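Local structure of isocitrate dehydrogenase [NAD] subunit 1 (Saccharomyces cerevisiae, 3BLX) at residues Leu93-Ala96 with Leu97-Gln100. The protein catalyses, in an octamer with subunit 2, the NAD-dependent oxidative decarboxylation of isocitrate to 2-oxoglutarate in the citric acid cycle of yeast mitochondria. Residues are numbered along the deposited sequence; the frame is centred on the assembly and turned at random.
Sequences LNVA and LRKQ
R98 folds its guanidinium back over the preceding turn of the short alpha-helix 92-99, so that N94 O sits 3.6 Å above one face of the group, offset toward its rim. The chain bends at chi3 (-42°), which turns R98 NH1 back to the flank of V95, 4.1 Å from V95 CG1. R98, like R129 close by, probably binds substrate, as in related enzymes, and its NE and NH1 are held from outside this turn: NE by N131 O, NH1 by G89 O, while F136 lies against the group in a cation-pi contact. With the guanidinium cut back to an alanine, the carbonyls of N131 and G89 are likely to lose these donors, and the presumed substrate site one of its positive charges. Beneath, the backbone follows the i to i+4 pattern, with L97 N on L93 O, K99 N on V95 O and Q100 N on A96 O. R98 N is shared, reaching N94 O at 136° and, weakly, V95 O. Away from the arginine, A96 and L97 pack on helix 60-73, A96 against V63 and V67, L97 against L70. K99 sends NZ off to F136 O. On the buried side, L93 and L97 touch through single methyls, CD2 of L93 lying 3.8 Å from CD1 of L97.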
loop_
_atom_site.group_PDB
_atom_site.type_symbol
_atom_site.label_atom_id
_atom_site.label_comp_id
_atom_site.label_asym_id
_atom_site.label_seq_id
_atom_site.Cartn_x
_atom_site.Cartn_y
_atom_site.Cartn_z
ATOM N N LEU E 93 17.979 9.320 -18.619
ATOM C CA LEU E 93 18.526 8.936 -17.329
ATOM C C LEU E 93 18.012 9.829 -16.227
ATOM O O LEU E 93 17.511 9.340 -15.207
ATOM C CB LEU E 93 20.056 8.983 -17.345
ATOM C CG LEU E 93 20.801 7.884 -16.586
ATOM C CD1 LEU E 93 21.971 8.493 -15.857
ATOM C CD2 LEU E 93 19.895 7.084 -15.611
ATOM N N ASN E 94 18.148 11.132 -16.439
ATOM C CA ASN E 94 17.707 12.114 -15.464
ATOM C C ASN E 94 16.197 12.071 -15.199
ATOM O O ASN E 94 15.756 12.317 -14.085
ATOM C CB ASN E 94 18.127 13.513 -15.885
ATOM C CG ASN E 94 19.611 13.739 -15.771
ATOM O OD1 ASN E 94 20.244 13.364 -14.790
ATOM N ND2 ASN E 94 20.176 14.371 -16.775
ATOM N N VAL E 95 15.387 11.767 -16.203
ATOM C CA VAL E 95 13.983 11.763 -15.934
ATOM C C VAL E 95 13.661 10.486 -15.184
ATOM O O VAL E 95 12.834 10.487 -14.278
ATOM C CB VAL E 95 13.054 12.021 -17.195
ATOM C CG1 VAL E 95 13.768 12.765 -18.271
ATOM C CG2 VAL E 95 12.462 10.752 -17.731
ATOM N N ALA E 96 14.344 9.400 -15.527
ATOM C CA ALA E 96 14.146 8.148 -14.803
ATOM C C ALA E 96 14.471 8.292 -13.314
ATOM O O ALA E 96 13.712 7.843 -12.464
ATOM C CB ALA E 96 14.949 7.059 -15.430
ATOM N N LEU E 97 15.594 8.929 -13.012
ATOM C CA LEU E 97 15.998 9.167 -11.635
ATOM C C LEU E 97 14.987 10.029 -10.912
ATOM O O LEU E 97 14.772 9.899 -9.721
ATOM C CB LEU E 97 17.368 9.852 -11.572
ATOM C CG LEU E 97 18.611 8.959 -11.505
ATOM C CD1 LEU E 97 18.372 7.626 -12.126
ATOM C CD2 LEU E 97 19.758 9.658 -12.181
ATOM N N ARG E 98 14.351 10.918 -11.641
ATOM C CA ARG E 98 13.427 11.841 -11.019
ATOM C C ARG E 98 12.001 11.247 -10.922
ATOM O O ARG E 98 11.338 11.392 -9.909
ATOM C CB ARG E 98 13.515 13.185 -11.749
ATOM C CG ARG E 98 12.214 13.833 -12.067
ATOM C CD ARG E 98 12.356 14.874 -13.153
ATOM N NE ARG E 98 13.556 15.684 -12.985
ATOM C CZ ARG E 98 14.434 15.908 -13.958
ATOM N NH1 ARG E 98 14.233 15.409 -15.169
ATOM N NH2 ARG E 98 15.506 16.642 -13.720
ATOM N N LYS E 99 11.546 10.549 -11.958
ATOM C CA LYS E 99 10.199 9.948 -11.946
ATOM C C LYS E 99 10.130 8.620 -11.202
ATOM O O LYS E 99 9.180 8.384 -10.483
ATOM C CB LYS E 99 9.629 9.715 -13.359
ATOM C CG LYS E 99 9.719 10.873 -14.338
ATOM C CD LYS E 99 8.751 11.992 -14.064
ATOM C CE LYS E 99 8.829 13.072 -15.163
ATOM N NZ LYS E 99 8.301 14.394 -14.708
ATOM N N GLN E 100 11.114 7.749 -11.401
ATOM C CA GLN E 100 11.073 6.433 -10.781
ATOM C C GLN E 100 11.683 6.398 -9.390
ATOM O O GLN E 100 11.207 5.670 -8.532
ATOM C CB GLN E 100 11.740 5.381 -11.660
ATOM C CG GLN E 100 11.008 5.101 -12.941
ATOM C CD GLN E 100 11.662 4.005 -13.738
ATOM O OE1 GLN E 100 11.730 2.859 -13.288
ATOM N NE2 GLN E 100 12.156 4.348 -14.934
#